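Local coordinates for protein CCMAN5 (Cellulosimicrobium cellulans, PDB 2XSG) that probably hydrolyses alpha-mannosidic linkages as a calcium-containing bacterial glycoside hydrolase of family 92, and enables mannose-6-phosphate modification of yeast-produced lysosomal enzymes, at residues A[196-201]-A[401-406]; A[333-338]-A[395-400]. All coordinates share one frame; numbering follows the deposited sequence.

Contact 1 (A[196-201]-A[401-406]); sequences YNAAYT and VPTVRW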
loop_
_atom_site.group_PDB
_atom_site.type_symbol
_atom_site.label_atom_id
_atom_site.label_comp_id
_atom_site.label_asym_id
_atom_site.label_seq_id
_atom_site.Cartn_x
_atom_site.Cartn_y
_atom_site.Cartn_z
ATOM N N TYR A 196 14.789 -1.332 -3.036
ATOM C CA TYR A 196 14.953 0.039 -2.527
ATOM C C TYR A 196 16.085 0.263 -1.513
ATOM O O TYR A 196 17.186 0.678 -1.910
ATOM C CB TYR A 196 13.606 0.646 -2.074
ATOM C CG TYR A 196 13.657 2.145 -1.990
ATOM C CD1 TYR A 196 13.875 2.931 -3.152
ATOM C CD2 TYR A 196 13.527 2.795 -0.755
ATOM C CE1 TYR A 196 13.945 4.319 -3.069
ATOM C CE2 TYR A 196 13.589 4.188 -0.663
ATOM C CZ TYR A 196 13.801 4.938 -1.819
ATOM O OH TYR A 196 13.865 6.299 -1.721
ATOM N N ASN A 197 15.846 -0.006 -0.225
ATOM C CA ASN A 197 16.869 0.232 0.801
ATOM C C ASN A 197 17.551 -1.019 1.332
ATOM O O ASN A 197 18.635 -0.935 1.906
ATOM C CB ASN A 197 16.289 0.969 2.024
ATOM C CG ASN A 197 16.028 2.440 1.763
ATOM O OD1 ASN A 197 16.703 3.085 0.958
ATOM N ND2 ASN A 197 15.044 2.983 2.462
ATOM N N ALA A 198 16.904 -2.171 1.198
ATOM C CA ALA A 198 17.289 -3.313 2.020
ATOM C C ALA A 198 17.191 -4.622 1.295
ATOM O O ALA A 198 16.322 -4.808 0.443
ATOM C CB ALA A 198 16.411 -3.372 3.266
ATOM N N ALA A 199 18.083 -5.535 1.649
ATOM C CA ALA A 199 17.938 -6.926 1.274
ATOM C C ALA A 199 16.959 -7.579 2.250
ATOM O O ALA A 199 16.704 -7.038 3.346
ATOM C CB ALA A 199 19.288 -7.635 1.314
ATOM N N TYR A 200 16.425 -8.736 1.848
ATOM C CA TYR A 200 15.515 -9.552 2.656
ATOM C C TYR A 200 15.764 -11.034 2.321
ATOM O O TYR A 200 16.168 -11.364 1.215
ATOM C CB TYR A 200 14.049 -9.196 2.363
ATOM C CG TYR A 200 13.643 -9.537 0.941
ATOM C CD1 TYR A 200 13.754 -8.602 -0.086
ATOM C CD2 TYR A 200 13.163 -10.812 0.624
ATOM C CE1 TYR A 200 13.397 -8.934 -1.396
ATOM C CE2 TYR A 200 12.824 -11.152 -0.682
ATOM C CZ TYR A 200 12.944 -10.212 -1.678
ATOM O OH TYR A 200 12.600 -10.566 -2.959
ATOM N N THR A 201 15.526 -11.914 3.281
ATOM C CA THR A 201 15.603 -13.348 3.026
ATOM C C THR A 201 14.309 -14.054 3.438
ATOM O O THR A 201 13.755 -13.780 4.511
ATOM C CB THR A 201 16.791 -13.958 3.774
ATOM O OG1 THR A 201 17.995 -13.347 3.289
ATOM C CG2 THR A 201 16.863 -15.487 3.568
ATOM N N VAL A 401 11.077 -9.876 5.330
ATOM C CA VAL A 401 10.181 -9.918 4.157
ATOM C C VAL A 401 10.622 -8.774 3.232
ATOM O O VAL A 401 11.300 -7.851 3.701
ATOM C CB VAL A 401 8.706 -9.680 4.546
ATOM C CG1 VAL A 401 8.171 -10.791 5.460
ATOM C CG2 VAL A 401 8.527 -8.304 5.203
ATOM N N PRO A 402 10.249 -8.816 1.927
ATOM C CA PRO A 402 10.546 -7.666 1.091
ATOM C C PRO A 402 9.947 -6.430 1.727
ATOM O O PRO A 402 8.849 -6.487 2.298
ATOM C CB PRO A 402 9.848 -7.979 -0.243
ATOM C CG PRO A 402 9.086 -9.205 -0.049
ATOM C CD PRO A 402 9.602 -9.899 1.165
ATOM N N THR A 403 10.681 -5.327 1.661
ATOM C CA THR A 403 10.274 -4.113 2.361
ATOM C C THR A 403 10.802 -2.879 1.631
ATOM O O THR A 403 11.567 -2.994 0.664
ATOM C CB THR A 403 10.732 -4.165 3.829
ATOM O OG1 THR A 403 10.039 -3.175 4.605
ATOM C CG2 THR A 403 12.266 -3.982 3.945
ATOM N N VAL A 404 10.377 -1.696 2.058
ATOM C CA VAL A 404 10.711 -0.490 1.295
ATOM C C VAL A 404 11.453 0.542 2.139
ATOM O O VAL A 404 12.648 0.694 1.992
ATOM C CB VAL A 404 9.475 0.142 0.641
ATOM C CG1 VAL A 404 9.884 1.265 -0.328
ATOM C CG2 VAL A 404 8.642 -0.927 -0.083
ATOM N N ARG A 405 10.734 1.248 3.009
ATOM C CA ARG A 405 11.282 2.436 3.685
ATOM C C ARG A 405 10.449 2.763 4.935
ATOM O O ARG A 405 9.307 2.306 5.059
ATOM C CB ARG A 405 11.361 3.635 2.722
ATOM C CG ARG A 405 10.005 4.141 2.212
ATOM C CD ARG A 405 10.142 5.189 1.111
ATOM N NE ARG A 405 11.029 6.299 1.438
ATOM C CZ ARG A 405 11.318 7.307 0.620
ATOM N NH1 ARG A 405 10.759 7.379 -0.569
ATOM N NH2 ARG A 405 12.138 8.270 1.016
ATOM N N TRP A 406 11.020 3.535 5.861
ATOM C CA TRP A 406 10.477 3.602 7.222
ATOM C C TRP A 406 10.228 5.005 7.751
ATOM O O TRP A 406 9.793 5.161 8.884
ATOM C CB TRP A 406 11.390 2.832 8.191
ATOM C CG TRP A 406 11.689 1.420 7.736
ATOM C CD1 TRP A 406 10.936 0.297 7.980
ATOM C CD2 TRP A 406 12.798 0.995 6.936
ATOM N NE1 TRP A 406 11.519 -0.807 7.386
ATOM C CE2 TRP A 406 12.662 -0.407 6.742
ATOM C CE3 TRP A 406 13.898 1.659 6.363
ATOM C CZ2 TRP A 406 13.582 -1.151 5.997
ATOM C CZ3 TRP A 406 14.818 0.917 5.623
ATOM C CH2 TRP A 406 14.645 -0.470 5.440
HETATM O O HOH W 1 14.017 -1.430 1.662
HETATM O O HOH W 2 13.363 -5.102 0.494
#
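Two waters bridge the backbones of the start of strand 198-208 and the extended loop 401-406. One accepts from N197 N and is 2.5 Å from V404 O, to which it can donate; the other accepts from T403 N at 2.9 Å and can donate to A198 O. The two chains run 139° apart in end-to-end direction; Y200 CA and P402 CA are 5.5 Å apart, A198 CA and T403 CA 7.1 Å.

Aromatic packing closes both ends. At Y200, CG sits in the crowded position between N and C (chi1 65°), which lays one ring face on P402: P402 CB lies 3.9 Å from the Y200 ring centroid and 14° off the normal, a CH-pi contact. The Y200 hydroxyl is hydrogen-bonded to D78 and N166. V404 O lies at the edge of the Y196 ring, in its plane; separately, Y196 CD2 comes within 4.0 Å of V404 CG1, the two side chains crossing obliquely. Between these ends, A198 CB touches the rim of the W406 indole at CH2, 4.0 Å away.

The guanidinium of R405 contributes a looser approach. Y196 OH stands over one of its faces, 3.5 Å from R405 NH1 at an angle too poor for a hydrogen bond; the bend at chi3 accompanies a salt bridge from NE to E407 and a cation-pi contact with W354. R405 NH1 hydrogen-bonds B3P, probably from the crystallisation liquor, so this junction of the family 92 N-terminal and catalytic regions borders a site that holds a polyol, plausibly near the active-site cleft.

Contact 2 (A[333-338]-A[395-400]); sequences RGVDGA and GGFVHS
A type I beta turn from G334 to G337 brings segment 333-338 against the irregular loop 397-400, with CA atoms 5.7 Å apart at V335 and F397. The turn is closed by G337 N to G334 O, and D336 OD1 accepts from A338 N, an Asx turn, though the position of OD1 is less certain. At the positive phi of G337 (94°) a side chain would be jammed against the carbonyl O of D336, so glycine suits the position. Across the contact, one water accepts from V398 N and can donate to V335 O, 2.8 Å from each.

V335 is the wedge. Its CG1, anti to the carbonyl carbon, reaches over the H399 imidazole, 3.9 Å from the ring centroid and 23° off the normal, a CH-pi contact; its CB meets F397 CG at 3.7 Å, and CG2 lies over one face of that phenyl, offset toward the rim. H399 ND1 donates to F397 O at 3.3 Å from above the carbonyl plane, a long, bent bond that may help orient the imidazole.

R333 runs extended through chi2 and bends at chi3 (43°), setting its guanidinium with one face toward S400 CB. In the guanidinium plane a water accepts from R333 NH1 at 2.8 Å and can donate to V398 O. R333 NE goes to P256 O, and S400 OG to D349.

The chemistry thus divides: apolar carbon against aromatic faces on one flank, and on the other a buried cation whose charge is probably spread over water and carbonyl oxygens.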
loop_
_atom_site.group_PDB
_atom_site.type_symbol
_atom_site.label_atom_id
_atom_site.label_comp_id
_atom_site.label_asym_id
_atom_site.label_seq_id
_atom_site.Cartn_x
_atom_site.Cartn_y
_atom_site.Cartn_z
ATOM N N ARG A 333 11.452 -13.323 12.513
ATOM C CA ARG A 333 12.883 -13.069 12.492
ATOM C C ARG A 333 13.154 -11.586 12.604
ATOM O O ARG A 333 12.558 -10.779 11.896
ATOM C CB ARG A 333 13.578 -13.641 11.250
ATOM C CG ARG A 333 15.081 -13.260 11.225
ATOM C CD ARG A 333 15.884 -14.029 10.214
ATOM N NE ARG A 333 15.145 -14.125 8.977
ATOM C CZ ARG A 333 15.200 -13.257 7.972
ATOM N NH1 ARG A 333 16.006 -12.199 8.015
ATOM N NH2 ARG A 333 14.434 -13.478 6.921
ATOM N N GLY A 334 14.060 -11.238 13.502
ATOM C CA GLY A 334 14.377 -9.853 13.780
ATOM C C GLY A 334 15.506 -9.377 12.900
ATOM O O GLY A 334 16.239 -10.191 12.331
ATOM N N VAL A 335 15.655 -8.062 12.784
ATOM C CA VAL A 335 16.778 -7.466 12.049
ATOM C C VAL A 335 18.142 -7.855 12.624
ATOM O O VAL A 335 19.158 -7.660 11.966
ATOM C CB VAL A 335 16.649 -5.914 11.931
ATOM C CG1 VAL A 335 15.543 -5.537 10.970
ATOM C CG2 VAL A 335 16.408 -5.276 13.294
ATOM N N ASP A 336 18.171 -8.407 13.843
ATOM C CA ASP A 336 19.417 -8.969 14.391
ATOM C C ASP A 336 19.762 -10.329 13.763
ATOM O O ASP A 336 20.868 -10.851 13.934
ATOM C CB ASP A 336 19.381 -9.052 15.926
ATOM C CG ASP A 336 18.229 -9.904 16.456
ATOM O OD1 ASP A 336 17.393 -10.399 15.660
ATOM O OD2 ASP A 336 18.165 -10.067 17.693
ATOM N N GLY A 337 18.819 -10.909 13.028
ATOM C CA GLY A 337 19.087 -12.148 12.308
ATOM C C GLY A 337 18.680 -13.353 13.133
ATOM O O GLY A 337 18.908 -14.500 12.728
ATOM N N ALA A 338 18.068 -13.089 14.283
ATOM C CA ALA A 338 17.675 -14.147 15.198
ATOM C C ALA A 338 16.159 -14.309 15.290
ATOM O O ALA A 338 15.392 -13.426 14.896
ATOM C CB ALA A 338 18.280 -13.904 16.575
ATOM N N GLY A 395 18.068 0.368 7.112
ATOM C CA GLY A 395 18.640 0.018 5.805
ATOM C C GLY A 395 19.878 -0.865 5.827
ATOM O O GLY A 395 20.209 -1.498 4.825
ATOM N N GLY A 396 20.551 -0.943 6.973
ATOM C CA GLY A 396 21.774 -1.746 7.077
ATOM C C GLY A 396 21.579 -3.207 7.458
ATOM O O GLY A 396 22.543 -3.972 7.491
ATOM N N PHE A 397 20.345 -3.602 7.739
ATOM C CA PHE A 397 20.058 -4.971 8.130
ATOM C C PHE A 397 19.390 -5.729 6.994
ATOM O O PHE A 397 18.812 -5.136 6.080
ATOM C CB PHE A 397 19.118 -5.014 9.346
ATOM C CG PHE A 397 19.591 -4.204 10.517
ATOM C CD1 PHE A 397 20.695 -4.613 11.263
ATOM C CD2 PHE A 397 18.929 -3.027 10.873
ATOM C CE1 PHE A 397 21.150 -3.857 12.351
ATOM C CE2 PHE A 397 19.370 -2.258 11.960
ATOM C CZ PHE A 397 20.481 -2.680 12.707
ATOM N N VAL A 398 19.457 -7.052 7.077
ATOM C CA VAL A 398 18.689 -7.925 6.199
ATOM C C VAL A 398 17.285 -8.081 6.802
ATOM O O VAL A 398 17.148 -8.482 7.954
ATOM C CB VAL A 398 19.376 -9.300 6.030
ATOM C CG1 VAL A 398 18.488 -10.234 5.218
ATOM C CG2 VAL A 398 20.744 -9.130 5.341
ATOM N N HIS A 399 16.250 -7.737 6.039
ATOM C CA HIS A 399 14.876 -7.794 6.560
ATOM C C HIS A 399 14.131 -9.148 6.393
ATOM O O HIS A 399 14.565 -10.008 5.629
ATOM C CB HIS A 399 14.084 -6.610 6.025
ATOM C CG HIS A 399 14.404 -5.340 6.743
ATOM N ND1 HIS A 399 15.610 -4.683 6.592
ATOM C CD2 HIS A 399 13.708 -4.645 7.668
ATOM C CE1 HIS A 399 15.625 -3.623 7.380
ATOM N NE2 HIS A 399 14.490 -3.584 8.050
ATOM N N SER A 400 13.044 -9.344 7.149
ATOM C CA SER A 400 12.375 -10.659 7.227
ATOM C C SER A 400 11.444 -10.940 6.050
ATOM O O SER A 400 11.073 -12.091 5.815
ATOM C CB SER A 400 11.632 -10.836 8.573
ATOM O OG SER A 400 10.432 -10.083 8.635
HETATM O O HOH W 3 17.806 -10.636 9.483
HETATM O O HOH W 4 20.269 -8.251 9.433
#

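Overall arrangement
The two contacts, with centres 10 Å apart, share one continuous loop, since 395-400 runs directly into 401-406. Strand 198-208 binds this loop through its backbone: A199 O lies 2.8 Å from H399 N, and T201 N 3.2 Å from H399 O, both probable hydrogen bonds. The H399 imidazole also stacks with the W406 indole, H399 NE2 to W406 CZ2 at 3.3 Å, so the ring that V335 packs on in contact 2 has an aromatic partner from contact 1. Of the two, contact 1 lies nearer the bound B3P: the R405 side chain is about 3 Å from B3P and about 8 Å from calcium, whereas that of H399 is about 14 Å from B3P.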